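Local coordinates for amidohydrolase 3 domain-containing protein (Pyrococcus furiosus, PDB 3ICJ) that is an uncharacterised zinc-binding member of the amidohydrolase family that probably hydrolyses carbon-nitrogen bonds other than peptide bonds, at residues G118-M122 with E146-P151; I137-D143 with P162-R168; H171-M175 with T195-E200; L182-K186 with E205-I210. All coordinates share one frame; numbering follows the deposited sequence.

Contact 1: residues G118-M122 with E146-P151; sequences GVKSM and ELGRWP
Met-122 lays its CE methyl over one face of the Arg-149 guanidinium, 4.2 Å above the plane and offset toward the rim. Further back along the same side chain, CG lies 3.9 Å from NH2 of Arg-149, and the two side chains cross at about a right angle. The arginine's strongest polar partner is Asp-155, which forms a salt bridge with NH2; NH1 adds a weak bond to Trp-150 O. The cation's polar partners are not on segment 118-122, and the methionine packs on its face. Met-122 has CG anti to its backbone N (chi1 -154°), and bends at chi2 and chi3 carry the thioether across to Pro-151. There SD meets Pro-151 CB at 3.7 Å.

Leu-147 fills the middle of the contact. Its CD1 lies 4.0 Å from Met-122 CE. Its CD2 rests 3.6 Å from Ser-121 O and also touches Val-119 CG1 at 4.1 Å. No hydrogen bond joins the two segments. Glu-146 O takes a CA-H...O contact from Lys-120 CA, 3.4 Å long. Glu-146 OE1 is buried here near Gly-118 N, 3.6 Å away, and has no polar partner in the model.

The contact sets a helix start against a helix end. Ser-121 is the N-cap of helix 122-130, though its OG bonds to Glu-124 N and Glu-123 OE1 are weak. Gly-148, with positive phi, follows the last turn of helix 144-147. Val-119 and Leu-147 both pack on Leu-125 of helix 122-130, while Leu-147 and Pro-151 also touch Trp-142 of strand 137-142.

Contact 2: residues I137-D143 with P162-R168; sequences IFGFGWD and PVFLYRR
Ile-137 starts the parallel pairing: its N bonds to Pro-162 O at 2.9 Å, and its O accepts Phe-164 N. Its side chain lies beside Val-163, pointing the same way, with CD1 4.0 Å from CG2. Phe-138 turns to the other face, where CD1 meets Phe-164 CB. Gly-139 N bonds to Phe-164 O and its O accepts Tyr-166 N. Leu-165 CD2 lies 3.7 Å from Gly-139 CA, where a CB would clash. Strands 137-142 and 163-167 are neighbours in a mixed sheet, and helices 144-147 and 153-156 lie in the connection between them. Phe-140 CB touches Tyr-166 CB. A beta bulge follows, shifting the register by one before Trp-142. Gly-141 sits in it with positive phi. With CG between the backbone N and the carbonyl carbon (chi1 61°), the Trp-142 indole lies against the partner strand. NE1 donates to Leu-165 O at 2.9 Å. The oxygen lies in the indole plane, but NE1 sits above the carbonyl plane. Arg-167 CG covers a face of the six-membered ring, a CH-pi contact 3.8 Å from the centroid. Asp-143 forms salt bridges with two arginines: OD2 with Arg-168 NH1 at 3.2 Å, and OD1 with Arg-167 NH2, by charge alone. Asp-143 OD1 also caps Asp-145 N, and Arg-167 NE bonds to Gln-144.

Contact 3: residues H171-M175 with T195-E200; sequences HVAVM and TGIVRE
Strands 172-175 and 197-199 run antiparallel at 157°, with Ala-173 and Val-198 as the hydrogen-bonded pair and Val-174 and Ile-197 as a non-hydrogen-bonded one. Ala-173 N reaches Val-198 O at 3.1 Å, and Val-198 N returns a bond to Ala-173 O. Both donors lie in the plane of the carbonyl they meet. Met-175 N adds a 2.9 Å bond to Gly-196 O.

On one face, Ile-197 spreads its two branches over two valines. CG1 meets Val-174 CG2 and CG2 meets Val-172 CG1, each at 3.9 Å. An alanine at Ile-197 would lose both branches and is likely to leave a gap beside the two valines. On the other face, Ala-173 CB touches Val-198 CG2. Met-175 has CG between its backbone N and carbonyl carbon (chi1 66°). A bend at chi3 then helps bring CE to both methyls of Val-198, each 3.8 Å away. This face is covered by Leu-203 and Ser-206 of helix 200-214.

Gly-196 has positive phi, and a CB there would clash with Met-175 O. With Ile-197 it faces Asp-192 in a G1 beta bulge. At the other end of the pairing, a water bridges the two segments, donating to His-171 O at 2.6 Å and accepting from Glu-200 N. The Arg-199 guanidinium is engaged outside the contact, by Lys-189 O and a salt bridge to Asp-192. Across the contact, polar bonding is thus confined to backbone and water, and the side chains meet through apolar groups.

Contact 4: residues L182-K186 with E205-I210; sequences LLNLK and ESRKII
Ser-206 OG is touched by two leucine methyls, Leu-183 CD1 at 3.4 Å and Leu-185 CD1 at 3.6 Å. Neither can bond to it. The hydroxyl is satisfied within its own helix by a hydrogen bond with Ala-202 O. With OG anti to the carbonyl carbon (chi1 -69°), it turns back along the helix to that carbonyl. The leucines can then pack on this oxygen without leaving it lacking a partner.

Leu-183 divides its branches along the helix. CD1 goes to Ser-206. CD2 meets Ile-209 CG2 at 3.7 Å and Ile-210 CG1 at 4.0 Å. Cutting Leu-183 back to an alanine removes both methyls and is likely to open a gap over Ser-206 and leave Ile-209 and Ile-210 without this neighbour.

No hydrogen bond crosses the contact. It joins the end of helix 177-183 to helix 200-214, and strands 191-192 and 197-199 lie in the connection. Leu-183 and Ser-206 both touch Met-175 of strand 172-175, on the sheet. Asn-184, with positive phi, is the first residue to leave the helix, and the chain then brings Leu-185 back onto helix 200-214.

Leu-185 CD2 lies 4.0 Å from Ile-209 CD1. The same methyl touches Glu-205 CG at 3.8 Å, where the two side chains slide past each other in opposite directions. That glutamate meets the leucine through its aliphatic part. Ile-210 turns on to Phe-164 of strand 163-167.

In the fold
All four contacts belong to one lobe built round a six-stranded mixed sheet, away from the zinc sites. Contacts 2 and 3 are steps across this sheet, their centres 9 Å apart, joined where strand 163-167 pairs with strand 172-175. Contact 1 touches both through Trp-150 and Pro-151. Contact 4 joins the end of helix 177-183 to helix 200-214, which covers one face of the sheet; its centre is 11 Å from that of contact 3. Contacts 1 and 4 do not touch; their nearest atoms are about 14 Å apart. Along the chain, contacts 1 and 2 interleave, as do contacts 3 and 4, and the first pair closes before the second opens. The lobe is thus assembled from two successive, interlocked stretches of chain.

Contact 1: residues G118-M122 with E146-P151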
loop_
_atom_site.group_PDB
_atom_site.type_symbol
_atom_site.label_atom_id
_atom_site.label_comp_id
_atom_site.label_asym_id
_atom_site.label_seq_id
_atom_site.Cartn_x
_atom_site.Cartn_y
_atom_site.Cartn_z
ATOM N N GLY A 118 20.789 11.243 10.943
ATOM C CA GLY A 118 21.549 11.706 12.105
ATOM C C GLY A 118 23.049 11.442 12.070
ATOM O O GLY A 118 23.716 11.550 13.102
ATOM N N VAL A 119 23.581 11.101 10.893
ATOM C CA VAL A 119 25.027 10.883 10.704
ATOM C C VAL A 119 25.785 12.218 10.750
ATOM O O VAL A 119 25.461 13.150 10.006
ATOM C CB VAL A 119 25.334 10.136 9.375
ATOM C CG1 VAL A 119 26.804 10.115 9.102
ATOM C CG2 VAL A 119 24.836 8.719 9.433
ATOM N N LYS A 120 26.799 12.293 11.612
ATOM C CA LYS A 120 27.455 13.565 11.930
ATOM C C LYS A 120 28.692 13.913 11.094
ATOM O O LYS A 120 29.102 15.078 11.052
ATOM C CB LYS A 120 27.787 13.632 13.425
ATOM C CG LYS A 120 26.575 13.521 14.356
ATOM C CD LYS A 120 25.583 14.654 14.135
ATOM C CE LYS A 120 24.374 14.504 15.036
ATOM N NZ LYS A 120 23.246 15.280 14.456
ATOM N N SER A 121 29.292 12.919 10.443
ATOM C CA SER A 121 30.495 13.158 9.636
ATOM C C SER A 121 30.554 12.232 8.427
ATOM O O SER A 121 29.931 11.170 8.425
ATOM C CB SER A 121 31.775 13.020 10.486
ATOM O OG SER A 121 32.100 11.661 10.756
ATOM N N MET A 122 31.314 12.638 7.409
ATOM C CA MET A 122 31.514 11.814 6.207
ATOM C C MET A 122 32.185 10.464 6.515
ATOM O O MET A 122 31.931 9.475 5.828
ATOM C CB MET A 122 32.291 12.585 5.125
ATOM C CG MET A 122 32.021 12.104 3.674
ATOM S SD MET A 122 30.313 12.304 3.124
ATOM C CE MET A 122 30.053 14.047 3.479
ATOM N N GLU A 146 24.007 18.274 8.756
ATOM C CA GLU A 146 24.439 17.343 9.802
ATOM C C GLU A 146 25.846 16.785 9.528
ATOM O O GLU A 146 26.612 16.529 10.456
ATOM C CB GLU A 146 23.428 16.200 9.952
ATOM C CG GLU A 146 22.026 16.637 10.392
ATOM C CD GLU A 146 20.982 15.517 10.311
ATOM O OE1 GLU A 146 21.153 14.566 9.518
ATOM O OE2 GLU A 146 19.973 15.594 11.043
ATOM N N LEU A 147 26.173 16.623 8.249
ATOM C CA LEU A 147 27.477 16.122 7.795
ATOM C C LEU A 147 28.602 17.160 7.861
ATOM O O LEU A 147 29.764 16.803 8.071
ATOM C CB LEU A 147 27.366 15.612 6.354
ATOM C CG LEU A 147 26.661 14.285 6.101
ATOM C CD1 LEU A 147 26.223 14.202 4.653
ATOM C CD2 LEU A 147 27.570 13.121 6.467
ATOM N N GLY A 148 28.259 18.432 7.649
ATOM C CA GLY A 148 29.247 19.518 7.604
ATOM C C GLY A 148 29.548 19.976 6.185
ATOM O O GLY A 148 30.037 21.088 5.975
ATOM N N ARG A 149 29.256 19.108 5.216
ATOM C CA ARG A 149 29.378 19.400 3.784
ATOM C C ARG A 149 28.551 18.393 2.988
ATOM O O ARG A 149 27.978 17.461 3.562
ATOM C CB ARG A 149 30.854 19.404 3.316
ATOM C CG ARG A 149 31.633 18.104 3.529
ATOM C CD ARG A 149 33.036 18.205 2.927
ATOM N NE ARG A 149 33.831 16.982 3.106
ATOM C CZ ARG A 149 33.810 15.936 2.280
ATOM N NH1 ARG A 149 33.015 15.922 1.212
ATOM N NH2 ARG A 149 34.567 14.878 2.537
ATOM N N TRP A 150 28.482 18.584 1.676
ATOM C CA TRP A 150 27.772 17.655 0.801
ATOM C C TRP A 150 28.596 16.390 0.576
ATOM O O TRP A 150 29.816 16.476 0.389
ATOM C CB TRP A 150 27.502 18.293 -0.557
ATOM C CG TRP A 150 26.411 19.304 -0.590
ATOM C CD1 TRP A 150 26.508 20.632 -0.260
ATOM C CD2 TRP A 150 25.058 19.094 -1.019
ATOM N NE1 TRP A 150 25.293 21.249 -0.434
ATOM C CE2 TRP A 150 24.385 20.331 -0.898
ATOM C CE3 TRP A 150 24.342 17.972 -1.475
ATOM C CZ2 TRP A 150 23.026 20.484 -1.221
ATOM C CZ3 TRP A 150 22.980 18.127 -1.799
ATOM C CH2 TRP A 150 22.344 19.374 -1.668
ATOM N N PRO A 151 27.936 15.213 0.576
ATOM C CA PRO A 151 28.630 13.998 0.144
ATOM C C PRO A 151 28.797 14.026 -1.374
ATOM O O PRO A 151 27.970 14.617 -2.086
ATOM C CB PRO A 151 27.686 12.871 0.581
ATOM C CG PRO A 151 26.304 13.492 0.572
ATOM C CD PRO A 151 26.499 14.984 0.834
#

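Contact 2: residues I137-D143 with P162-R168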
loop_
_atom_site.group_PDB
_atom_site.type_symbol
_atom_site.label_atom_id
_atom_site.label_comp_id
_atom_site.label_asym_id
_atom_site.label_seq_id
_atom_site.Cartn_x
_atom_site.Cartn_y
_atom_site.Cartn_z
ATOM N N ILE A 137 24.472 -1.089 -2.834
ATOM C CA ILE A 137 24.082 -0.520 -1.538
ATOM C C ILE A 137 23.173 0.686 -1.730
ATOM O O ILE A 137 23.611 1.714 -2.242
ATOM C CB ILE A 137 25.304 -0.083 -0.675
ATOM C CG1 ILE A 137 26.283 -1.243 -0.469
ATOM C CG2 ILE A 137 24.839 0.463 0.681
ATOM C CD1 ILE A 137 27.679 -0.788 -0.084
ATOM N N PHE A 138 21.921 0.545 -1.300
ATOM C CA PHE A 138 20.950 1.635 -1.266
ATOM C C PHE A 138 20.818 2.165 0.153
ATOM O O PHE A 138 20.839 1.401 1.111
ATOM C CB PHE A 138 19.579 1.172 -1.791
ATOM C CG PHE A 138 19.609 0.715 -3.231
ATOM C CD1 PHE A 138 19.641 1.645 -4.273
ATOM C CD2 PHE A 138 19.633 -0.640 -3.544
ATOM C CE1 PHE A 138 19.681 1.228 -5.615
ATOM C CE2 PHE A 138 19.673 -1.071 -4.879
ATOM C CZ PHE A 138 19.696 -0.131 -5.917
ATOM N N GLY A 139 20.692 3.482 0.271
ATOM C CA GLY A 139 20.549 4.129 1.572
ATOM C C GLY A 139 19.763 5.420 1.479
ATOM O O GLY A 139 19.435 5.866 0.381
ATOM N N PHE A 140 19.480 6.028 2.631
ATOM C CA PHE A 140 18.600 7.193 2.699
ATOM C C PHE A 140 18.851 8.024 3.955
ATOM O O PHE A 140 19.417 7.531 4.936
ATOM C CB PHE A 140 17.122 6.754 2.683
ATOM C CG PHE A 140 16.650 6.156 3.989
ATOM C CD1 PHE A 140 15.988 6.941 4.938
ATOM C CD2 PHE A 140 16.870 4.806 4.278
ATOM C CE1 PHE A 140 15.570 6.400 6.156
ATOM C CE2 PHE A 140 16.446 4.253 5.496
ATOM C CZ PHE A 140 15.795 5.051 6.429
ATOM N N GLY A 141 18.389 9.271 3.929
ATOM C CA GLY A 141 18.273 10.065 5.141
ATOM C C GLY A 141 19.444 10.931 5.559
ATOM O O GLY A 141 19.423 11.483 6.657
ATOM N N TRP A 142 20.467 11.060 4.711
ATOM C CA TRP A 142 21.566 11.986 5.009
ATOM C C TRP A 142 21.165 13.456 4.816
ATOM O O TRP A 142 20.195 13.770 4.125
ATOM C CB TRP A 142 22.834 11.653 4.210
ATOM C CG TRP A 142 22.693 11.717 2.705
ATOM C CD1 TRP A 142 22.468 10.658 1.861
ATOM C CD2 TRP A 142 22.788 12.886 1.862
ATOM N NE1 TRP A 142 22.414 11.090 0.556
ATOM C CE2 TRP A 142 22.608 12.450 0.524
ATOM C CE3 TRP A 142 23.013 14.252 2.104
ATOM C CZ2 TRP A 142 22.640 13.337 -0.573
ATOM C CZ3 TRP A 142 23.033 15.136 1.013
ATOM C CH2 TRP A 142 22.856 14.671 -0.308
ATOM N N ASP A 143 21.947 14.344 5.413
ATOM C CA ASP A 143 21.701 15.779 5.372
ATOM C C ASP A 143 23.072 16.437 5.436
ATOM O O ASP A 143 23.861 16.144 6.341
ATOM C CB ASP A 143 20.831 16.179 6.576
ATOM C CG ASP A 143 20.335 17.630 6.527
ATOM O OD1 ASP A 143 20.949 18.496 5.868
ATOM O OD2 ASP A 143 19.311 17.906 7.189
ATOM N N PRO A 162 28.485 -0.601 -6.287
ATOM C CA PRO A 162 27.590 0.540 -6.555
ATOM C C PRO A 162 26.853 1.008 -5.310
ATOM O O PRO A 162 26.462 0.199 -4.470
ATOM C CB PRO A 162 26.595 -0.004 -7.586
ATOM C CG PRO A 162 27.329 -1.090 -8.262
ATOM C CD PRO A 162 28.194 -1.721 -7.208
ATOM N N VAL A 163 26.717 2.321 -5.196
ATOM C CA VAL A 163 26.155 2.962 -4.018
ATOM C C VAL A 163 25.171 4.021 -4.506
ATOM O O VAL A 163 25.467 4.746 -5.451
ATOM C CB VAL A 163 27.292 3.580 -3.150
ATOM C CG1 VAL A 163 26.774 4.656 -2.248
ATOM C CG2 VAL A 163 28.003 2.489 -2.316
ATOM N N PHE A 164 23.993 4.100 -3.890
ATOM C CA PHE A 164 23.001 5.097 -4.297
ATOM C C PHE A 164 22.279 5.539 -3.033
ATOM O O PHE A 164 21.577 4.739 -2.404
ATOM C CB PHE A 164 22.035 4.487 -5.325
ATOM C CG PHE A 164 20.989 5.456 -5.853
ATOM C CD1 PHE A 164 21.175 6.091 -7.070
ATOM C CD2 PHE A 164 19.819 5.713 -5.142
ATOM C CE1 PHE A 164 20.225 6.978 -7.565
ATOM C CE2 PHE A 164 18.860 6.604 -5.629
ATOM C CZ PHE A 164 19.066 7.236 -6.841
ATOM N N LEU A 165 22.472 6.800 -2.652
ATOM C CA LEU A 165 22.033 7.287 -1.337
ATOM C C LEU A 165 21.114 8.507 -1.407
ATOM O O LEU A 165 21.546 9.585 -1.797
ATOM C CB LEU A 165 23.245 7.632 -0.463
ATOM C CG LEU A 165 24.362 6.595 -0.308
ATOM C CD1 LEU A 165 25.570 7.224 0.372
ATOM C CD2 LEU A 165 23.899 5.377 0.462
ATOM N N TYR A 166 19.854 8.322 -1.026
ATOM C CA TYR A 166 18.899 9.423 -0.982
ATOM C C TYR A 166 19.291 10.452 0.072
ATOM O O TYR A 166 19.863 10.109 1.107
ATOM C CB TYR A 166 17.489 8.896 -0.703
ATOM C CG TYR A 166 16.868 8.163 -1.870
ATOM C CD1 TYR A 166 16.215 8.854 -2.882
ATOM C CD2 TYR A 166 16.933 6.779 -1.960
ATOM C CE1 TYR A 166 15.646 8.188 -3.951
ATOM C CE2 TYR A 166 16.367 6.104 -3.025
ATOM C CZ TYR A 166 15.725 6.813 -4.017
ATOM O OH TYR A 166 15.158 6.145 -5.079
ATOM N N ARG A 167 18.981 11.715 -0.198
ATOM C CA ARG A 167 18.888 12.723 0.853
ATOM C C ARG A 167 17.617 12.546 1.676
ATOM O O ARG A 167 16.710 11.810 1.285
ATOM C CB ARG A 167 18.934 14.129 0.252
ATOM C CG ARG A 167 19.306 15.217 1.246
ATOM C CD ARG A 167 19.231 16.595 0.611
ATOM N NE ARG A 167 19.488 17.658 1.578
ATOM C CZ ARG A 167 18.587 18.114 2.443
ATOM N NH1 ARG A 167 17.365 17.600 2.464
ATOM N NH2 ARG A 167 18.908 19.085 3.288
ATOM N N ARG A 168 17.556 13.224 2.817
ATOM C CA ARG A 168 16.385 13.165 3.683
ATOM C C ARG A 168 15.098 13.327 2.881
ATOM O O ARG A 168 14.175 12.520 3.000
ATOM C CB ARG A 168 16.467 14.241 4.768
ATOM C CG ARG A 168 16.914 13.720 6.125
ATOM C CD ARG A 168 17.018 14.845 7.140
ATOM N NE ARG A 168 15.737 15.514 7.349
ATOM C CZ ARG A 168 15.430 16.711 6.860
ATOM N NH1 ARG A 168 16.314 17.376 6.129
ATOM N NH2 ARG A 168 14.240 17.242 7.100
#

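Contact 3: residues H171-M175 with T195-E200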
loop_
_atom_site.group_PDB
_atom_site.type_symbol
_atom_site.label_atom_id
_atom_site.label_comp_id
_atom_site.label_asym_id
_atom_site.label_seq_id
_atom_site.Cartn_x
_atom_site.Cartn_y
_atom_site.Cartn_z
ATOM N N HIS A 171 14.276 14.062 -2.497
ATOM C CA HIS A 171 14.239 14.885 -3.712
ATOM C C HIS A 171 15.617 14.963 -4.376
ATOM O O HIS A 171 15.733 15.452 -5.500
ATOM C CB HIS A 171 13.685 16.297 -3.433
ATOM C CG HIS A 171 12.316 16.302 -2.823
ATOM N ND1 HIS A 171 11.267 15.573 -3.343
ATOM C CD2 HIS A 171 11.827 16.945 -1.737
ATOM C CE1 HIS A 171 10.191 15.764 -2.599
ATOM N NE2 HIS A 171 10.505 16.593 -1.619
ATOM N N VAL A 172 16.643 14.452 -3.686
ATOM C CA VAL A 172 18.055 14.477 -4.148
ATOM C C VAL A 172 18.723 13.132 -3.794
ATOM O O VAL A 172 18.366 12.517 -2.783
ATOM C CB VAL A 172 18.874 15.646 -3.479
ATOM C CG1 VAL A 172 20.334 15.677 -3.965
ATOM C CG2 VAL A 172 18.215 17.032 -3.689
ATOM N N ALA A 173 19.682 12.673 -4.607
ATOM C CA ALA A 173 20.480 11.504 -4.250
ATOM C C ALA A 173 21.946 11.687 -4.638
ATOM O O ALA A 173 22.244 12.434 -5.557
ATOM C CB ALA A 173 19.914 10.252 -4.903
ATOM N N VAL A 174 22.845 11.029 -3.913
ATOM C CA VAL A 174 24.262 10.976 -4.289
ATOM C C VAL A 174 24.637 9.534 -4.629
ATOM O O VAL A 174 24.113 8.586 -4.024
ATOM C CB VAL A 174 25.208 11.616 -3.202
ATOM C CG1 VAL A 174 25.247 10.778 -1.910
ATOM C CG2 VAL A 174 26.634 11.859 -3.753
ATOM N N MET A 175 25.525 9.373 -5.612
ATOM C CA MET A 175 25.989 8.047 -6.025
ATOM C C MET A 175 27.508 8.031 -6.262
ATOM O O MET A 175 28.127 9.090 -6.427
ATOM C CB MET A 175 25.187 7.539 -7.254
ATOM C CG MET A 175 25.395 8.327 -8.561
ATOM S SD MET A 175 24.190 7.917 -9.866
ATOM C CE MET A 175 22.837 8.948 -9.376
ATOM N N THR A 195 30.069 15.411 -9.138
ATOM C CA THR A 195 29.745 15.074 -7.737
ATOM C C THR A 195 28.807 13.863 -7.553
ATOM O O THR A 195 28.610 13.399 -6.430
ATOM C CB THR A 195 29.145 16.275 -6.991
ATOM O OG1 THR A 195 28.004 16.752 -7.717
ATOM C CG2 THR A 195 30.175 17.411 -6.885
ATOM N N GLY A 196 28.227 13.365 -8.643
ATOM C CA GLY A 196 27.337 12.205 -8.589
ATOM C C GLY A 196 25.998 12.539 -7.948
ATOM O O GLY A 196 25.352 11.668 -7.364
ATOM N N ILE A 197 25.589 13.803 -8.049
ATOM C CA ILE A 197 24.353 14.262 -7.424
ATOM C C ILE A 197 23.227 14.401 -8.469
ATOM O O ILE A 197 23.425 15.003 -9.525
ATOM C CB ILE A 197 24.603 15.571 -6.597
ATOM C CG1 ILE A 197 25.331 15.223 -5.290
ATOM C CG2 ILE A 197 23.298 16.359 -6.355
ATOM C CD1 ILE A 197 25.944 16.399 -4.556
ATOM N N VAL A 198 22.056 13.863 -8.161
ATOM C CA VAL A 198 20.890 14.010 -9.023
ATOM C C VAL A 198 19.697 14.672 -8.343
ATOM O O VAL A 198 19.470 14.497 -7.162
ATOM C CB VAL A 198 20.431 12.674 -9.623
ATOM C CG1 VAL A 198 21.407 12.190 -10.661
ATOM C CG2 VAL A 198 20.229 11.652 -8.543
ATOM N N ARG A 199 18.942 15.431 -9.121
ATOM C CA ARG A 199 17.801 16.177 -8.625
ATOM C C ARG A 199 16.602 15.927 -9.521
ATOM O O ARG A 199 16.757 15.496 -10.641
ATOM C CB ARG A 199 18.107 17.674 -8.618
ATOM C CG ARG A 199 19.204 18.073 -7.678
ATOM C CD ARG A 199 19.606 19.518 -7.858
ATOM N NE ARG A 199 20.250 19.751 -9.137
ATOM C CZ ARG A 199 21.558 19.691 -9.339
ATOM N NH1 ARG A 199 22.377 19.403 -8.344
ATOM N NH2 ARG A 199 22.041 19.917 -10.542
ATOM N N GLU A 200 15.413 16.224 -9.012
ATOM C CA GLU A 200 14.224 16.355 -9.837
ATOM C C GLU A 200 14.097 15.261 -10.881
ATOM O O GLU A 200 13.970 14.104 -10.543
ATOM C CB GLU A 200 14.152 17.736 -10.481
ATOM C CG GLU A 200 13.993 18.848 -9.489
ATOM C CD GLU A 200 13.860 20.214 -10.138
ATOM O OE1 GLU A 200 13.671 20.286 -11.363
ATOM O OE2 GLU A 200 13.941 21.220 -9.414
HETATM O O HOH W 1 14.717 17.577 -6.634
#

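Contact 4: residues L182-K186 with E205-I210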
loop_
_atom_site.group_PDB
_atom_site.type_symbol
_atom_site.label_atom_id
_atom_site.label_comp_id
_atom_site.label_asym_id
_atom_site.label_seq_id
_atom_site.Cartn_x
_atom_site.Cartn_y
_atom_site.Cartn_z
ATOM N N LEU A 182 26.618 2.427 -14.320
ATOM C CA LEU A 182 25.475 1.545 -14.552
ATOM C C LEU A 182 24.262 2.298 -15.101
ATOM O O LEU A 182 23.489 1.746 -15.889
ATOM C CB LEU A 182 25.096 0.773 -13.283
ATOM C CG LEU A 182 26.041 -0.301 -12.728
ATOM C CD1 LEU A 182 25.382 -0.975 -11.527
ATOM C CD2 LEU A 182 26.447 -1.349 -13.779
ATOM N N LEU A 183 24.108 3.558 -14.705
ATOM C CA LEU A 183 22.940 4.352 -15.112
ATOM C C LEU A 183 23.013 4.902 -16.532
ATOM O O LEU A 183 22.013 4.881 -17.248
ATOM C CB LEU A 183 22.659 5.492 -14.114
ATOM C CG LEU A 183 22.040 5.132 -12.754
ATOM C CD1 LEU A 183 21.790 6.389 -11.958
ATOM C CD2 LEU A 183 20.727 4.387 -12.903
ATOM N N ASN A 184 24.188 5.395 -16.926
ATOM C CA ASN A 184 24.374 6.046 -18.221
ATOM C C ASN A 184 23.371 7.172 -18.523
ATOM O O ASN A 184 22.806 7.225 -19.618
ATOM C CB ASN A 184 24.393 5.013 -19.355
ATOM C CG ASN A 184 25.789 4.697 -19.815
ATOM O OD1 ASN A 184 26.122 4.899 -20.980
ATOM N ND2 ASN A 184 26.631 4.230 -18.895
ATOM N N LEU A 185 23.153 8.051 -17.542
ATOM C CA LEU A 185 22.231 9.185 -17.683
ATOM C C LEU A 185 22.740 10.198 -18.697
ATOM O O LEU A 185 23.944 10.418 -18.795
ATOM C CB LEU A 185 22.074 9.914 -16.349
ATOM C CG LEU A 185 21.528 9.183 -15.128
ATOM C CD1 LEU A 185 21.761 10.080 -13.927
ATOM C CD2 LEU A 185 20.051 8.845 -15.309
ATOM N N LYS A 186 21.814 10.816 -19.431
ATOM C CA LYS A 186 22.143 11.881 -20.383
ATOM C C LYS A 186 22.429 13.166 -19.598
ATOM O O LYS A 186 21.843 13.363 -18.528
ATOM C CB LYS A 186 20.992 12.083 -21.383
ATOM C CG LYS A 186 20.586 10.812 -22.128
ATOM C CD LYS A 186 19.483 11.071 -23.135
ATOM C CE LYS A 186 18.950 9.764 -23.692
ATOM N NZ LYS A 186 18.183 9.999 -24.949
ATOM N N GLU A 205 14.302 9.563 -13.231
ATOM C CA GLU A 205 14.866 8.695 -14.279
ATOM C C GLU A 205 15.873 7.660 -13.731
ATOM O O GLU A 205 15.859 6.503 -14.161
ATOM C CB GLU A 205 15.482 9.547 -15.407
ATOM C CG GLU A 205 16.438 8.832 -16.374
ATOM C CD GLU A 205 15.754 8.124 -17.553
ATOM O OE1 GLU A 205 16.421 7.974 -18.600
ATOM O OE2 GLU A 205 14.571 7.716 -17.454
ATOM N N SER A 206 16.720 8.078 -12.786
ATOM C CA SER A 206 17.623 7.164 -12.065
ATOM C C SER A 206 16.862 6.018 -11.406
ATOM O O SER A 206 17.262 4.864 -11.556
ATOM C CB SER A 206 18.444 7.887 -10.984
ATOM O OG SER A 206 19.392 8.773 -11.548
ATOM N N ARG A 207 15.790 6.352 -10.698
ATOM C CA ARG A 207 14.919 5.386 -10.057
ATOM C C ARG A 207 14.345 4.428 -11.091
ATOM O O ARG A 207 14.339 3.236 -10.889
ATOM C CB ARG A 207 13.758 6.101 -9.381
ATOM C CG ARG A 207 13.999 6.626 -7.996
ATOM C CD ARG A 207 12.650 6.905 -7.344
ATOM N NE ARG A 207 12.670 7.863 -6.248
ATOM C CZ ARG A 207 12.306 9.136 -6.355
ATOM N NH1 ARG A 207 11.934 9.635 -7.526
ATOM N NH2 ARG A 207 12.329 9.927 -5.288
ATOM N N LYS A 208 13.846 4.973 -12.190
ATOM C CA LYS A 208 13.214 4.186 -13.252
ATOM C C LYS A 208 14.209 3.166 -13.816
ATOM O O LYS A 208 13.864 1.989 -13.964
ATOM C CB LYS A 208 12.674 5.105 -14.353
ATOM C CG LYS A 208 12.024 4.393 -15.545
ATOM C CD LYS A 208 11.822 5.343 -16.726
ATOM C CE LYS A 208 10.377 5.769 -16.868
ATOM N NZ LYS A 208 9.610 4.738 -17.623
ATOM N N ILE A 209 15.441 3.620 -14.091
ATOM C CA ILE A 209 16.492 2.753 -14.634
ATOM C C ILE A 209 16.904 1.670 -13.621
ATOM O O ILE A 209 17.064 0.500 -13.978
ATOM C CB ILE A 209 17.728 3.560 -15.149
ATOM C CG1 ILE A 209 17.351 4.403 -16.381
ATOM C CG2 ILE A 209 18.858 2.619 -15.529
ATOM C CD1 ILE A 209 18.340 5.540 -16.706
ATOM N N ILE A 210 17.040 2.065 -12.362
ATOM C CA ILE A 210 17.306 1.123 -11.275
ATOM C C ILE A 210 16.239 0.015 -11.199
ATOM O O ILE A 210 16.562 -1.180 -11.196
ATOM C CB ILE A 210 17.457 1.865 -9.924
ATOM C CG1 ILE A 210 18.805 2.582 -9.883
ATOM C CG2 ILE A 210 17.312 0.879 -8.737
ATOM C CD1 ILE A 210 18.914 3.698 -8.845
#